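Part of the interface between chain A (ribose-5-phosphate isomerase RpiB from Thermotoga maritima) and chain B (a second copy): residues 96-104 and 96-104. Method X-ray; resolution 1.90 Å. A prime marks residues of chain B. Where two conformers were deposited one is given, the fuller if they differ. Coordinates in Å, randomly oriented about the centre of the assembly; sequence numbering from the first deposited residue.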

# COMPACT_ATOMS: atom_id res chain seq x y z
N ALA A 96 5.92 -6.02 -14.37
CA ALA A 96 5.06 -5.14 -13.58
C ALA A 96 5.21 -5.40 -12.08
O ALA A 96 4.83 -6.47 -11.59
CB ALA A 96 3.59 -5.32 -13.98
N LEU A 97 5.69 -4.40 -11.37
CA LEU A 97 5.83 -4.40 -9.91
C LEU A 97 4.44 -4.14 -9.31
O LEU A 97 3.89 -3.03 -9.44
CB LEU A 97 6.84 -3.32 -9.51
CG LEU A 97 7.11 -3.08 -8.03
CD1 LEU A 97 7.35 -4.36 -7.31
CD2 LEU A 97 8.27 -2.09 -7.80
N CYS A 98 3.85 -5.15 -8.69
CA CYS A 98 2.50 -5.07 -8.17
C CYS A 98 2.48 -5.31 -6.68
O CYS A 98 2.98 -6.35 -6.20
CB CYS A 98 1.62 -6.11 -8.87
SG CYS A 98 1.48 -5.92 -10.67
N LEU A 99 1.91 -4.37 -5.95
CA LEU A 99 1.85 -4.46 -4.48
C LEU A 99 0.49 -4.91 -3.95
O LEU A 99 0.33 -5.17 -2.76
CB LEU A 99 2.23 -3.13 -3.85
CG LEU A 99 3.69 -3.11 -3.37
CD1 LEU A 99 4.64 -3.28 -4.56
CD2 LEU A 99 3.96 -1.81 -2.59
N PHE A 100 -0.51 -4.90 -4.82
CA PHE A 100 -1.85 -5.41 -4.46
C PHE A 100 -2.57 -5.91 -5.75
O PHE A 100 -2.15 -5.56 -6.88
CB PHE A 100 -2.69 -4.40 -3.62
CG PHE A 100 -2.88 -3.04 -4.27
CD1 PHE A 100 -1.94 -2.04 -4.10
CD2 PHE A 100 -4.03 -2.76 -5.02
CE1 PHE A 100 -2.13 -0.79 -4.70
CE2 PHE A 100 -4.21 -1.54 -5.59
CZ PHE A 100 -3.26 -0.56 -5.46
N PRO A 101 -3.59 -6.77 -5.61
CA PRO A 101 -4.20 -7.44 -6.76
C PRO A 101 -4.69 -6.56 -7.91
O PRO A 101 -4.49 -6.95 -9.07
CB PRO A 101 -5.30 -8.26 -6.12
CG PRO A 101 -4.73 -8.59 -4.75
CD PRO A 101 -4.15 -7.29 -4.34
N ASP A 102 -5.31 -5.42 -7.63
CA ASP A 102 -5.72 -4.53 -8.72
C ASP A 102 -4.58 -4.05 -9.59
O ASP A 102 -4.79 -3.80 -10.78
CB ASP A 102 -6.48 -3.32 -8.22
CG ASP A 102 -7.84 -3.70 -7.68
OD1 ASP A 102 -7.89 -4.17 -6.51
OD2 ASP A 102 -8.88 -3.62 -8.37
N MSE A 103 -3.38 -3.93 -9.03
CA MSE A 103 -2.26 -3.59 -9.87
C MSE A 103 -1.94 -4.70 -10.88
O MSE A 103 -1.64 -4.41 -12.05
CB MSE A 103 -1.04 -3.21 -9.03
CG MSE A 103 -1.24 -1.92 -8.29
SE MSE A 103 0.43 -1.35 -7.35
CE MSE A 103 1.47 -0.76 -8.88
N ALA A 104 -1.99 -5.96 -10.43
CA ALA A 104 -1.78 -7.10 -11.30
C ALA A 104 -2.89 -7.17 -12.33
O ALA A 104 -2.62 -7.51 -13.48
CB ALA A 104 -1.72 -8.41 -10.50
N ALA B 96 12.03 4.05 -10.80
CA ALA B 96 11.51 3.32 -9.64
C ALA B 96 10.07 3.72 -9.33
O ALA B 96 9.80 4.86 -8.93
CB ALA B 96 12.38 3.56 -8.41
N LEU B 97 9.16 2.77 -9.45
CA LEU B 97 7.74 2.91 -9.12
C LEU B 97 7.62 2.81 -7.59
O LEU B 97 7.83 1.74 -6.99
CB LEU B 97 6.96 1.80 -9.83
CG LEU B 97 5.46 1.70 -9.59
CD1 LEU B 97 4.79 3.03 -9.72
CD2 LEU B 97 4.79 0.65 -10.50
N CYS B 98 7.30 3.93 -6.94
CA CYS B 98 7.25 4.00 -5.49
C CYS B 98 5.87 4.39 -5.03
O CYS B 98 5.33 5.44 -5.45
CB CYS B 98 8.27 5.03 -4.99
SG CYS B 98 10.00 4.66 -5.42
N LEU B 99 5.30 3.58 -4.15
CA LEU B 99 3.95 3.82 -3.64
C LEU B 99 3.92 4.42 -2.24
O LEU B 99 2.87 4.82 -1.73
CB LEU B 99 3.13 2.54 -3.66
CG LEU B 99 2.19 2.46 -4.87
CD1 LEU B 99 3.02 2.44 -6.17
CD2 LEU B 99 1.27 1.23 -4.75
N PHE B 100 5.07 4.40 -1.57
CA PHE B 100 5.21 5.04 -0.25
C PHE B 100 6.70 5.46 -0.03
O PHE B 100 7.59 4.97 -0.76
CB PHE B 100 4.62 4.19 0.92
CG PHE B 100 5.19 2.78 1.03
CD1 PHE B 100 4.65 1.74 0.31
CD2 PHE B 100 6.25 2.51 1.90
CE1 PHE B 100 5.18 0.45 0.42
CE2 PHE B 100 6.76 1.26 2.02
CZ PHE B 100 6.25 0.24 1.27
N PRO B 101 6.96 6.40 0.88
CA PRO B 101 8.30 6.99 1.02
C PRO B 101 9.47 6.04 1.21
O PRO B 101 10.53 6.28 0.60
CB PRO B 101 8.12 7.95 2.18
CG PRO B 101 6.66 8.38 2.04
CD PRO B 101 5.99 7.09 1.76
N ASP B 102 9.33 4.98 1.99
CA ASP B 102 10.42 4.01 2.13
C ASP B 102 10.83 3.36 0.83
O ASP B 102 12.01 3.01 0.66
CB ASP B 102 10.11 2.92 3.13
CG ASP B 102 10.08 3.45 4.55
OD1 ASP B 102 9.03 4.04 4.92
OD2 ASP B 102 11.07 3.38 5.31
N MSE B 103 9.91 3.21 -0.12
CA MSE B 103 10.31 2.71 -1.40
C MSE B 103 11.23 3.68 -2.15
O MSE B 103 12.21 3.25 -2.77
CB MSE B 103 9.08 2.33 -2.24
CG MSE B 103 8.35 1.14 -1.69
SE MSE B 103 6.88 0.55 -2.90
CE MSE B 103 7.93 -0.28 -4.31
N ALA B 104 10.92 4.98 -2.08
CA ALA B 104 11.75 6.00 -2.67
C ALA B 104 13.09 6.05 -1.97
O ALA B 104 14.11 6.25 -2.63
CB ALA B 104 11.08 7.38 -2.61

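Contact between residues 96-104 of two copies of ribose-5-phosphate isomerase RpiB, related by an exact two-fold axis, so that each interaction recurs with the chains exchanged. Leu97 and Leu97′ lie nearest each other along the backbone, their CA atoms 7.6 Å apart; the CA atoms of Leu99 and Leu99′ are 8.6 Å apart. The strand ends at residue 97, and a short loop leads to a helix beginning at Pro101. Leu97, Leu99 and Met103 each have the CA-to-CB bond toward the partner stretch, whereas that of Cys98 points away. Together the two stretches bury 328 Å².

Apolar side-chain packing accounts for most of the contact. Met103, modelled as selenomethionine, reaches two leucines of the other chain: its SE lies 3.8 Å from Leu99′ CD2, and its terminal CE lies 4.0 Å from Leu97′ CD2. The chi3 angle of 74° (p) bends the end of this side chain after an extended chi2 (t). In the symmetry-related half, Leu99 CD2 stands 3.8 Å from Met103′ SE and Leu97 CD2 3.9 Å from Met103′ CE. These are van der Waals distances, and the leucines and selenomethionines interlock across the axis.

The aromatic contact is made at the ring edge. Phe100 CE1 approaches Leu99′ CD2 at 4.0 Å, with the methyl near the plane of the ring. The CA-to-CB bond of Phe100 runs sideways, yet the end of the side chain comes nearer the partner, and its covered area is small. Leu99 CD2 meets Phe100′ CE1 in the same way, so this one methyl touches both the ring and the selenium of the opposite chain. Leu99 was deposited in two conformers; the distances apply to the one given here, whose chi1 of -100° falls between the usual wells.

Backbone polar groups add no hydrogen bond across the contact. Leu97 O faces the partner's side chain, 3.9 Å from Leu97′ CD2; a methyl offers it no conventional donor, and both Leu97 O and Leu97′ O are buried without a polar partner anywhere in the model.

Within each stretch there is one backbone hydrogen bond, at the start of the helix. Phe100 occupies the N-cap position, and Met103 N donates to Phe100 O at 3.0 Å, tying the first turn of the helix to the residue before it; Met103′ N and Phe100′ O repeat the bond at 3.0 Å. Pro101, Asp102 and Ala104 make no contact with the other stretch.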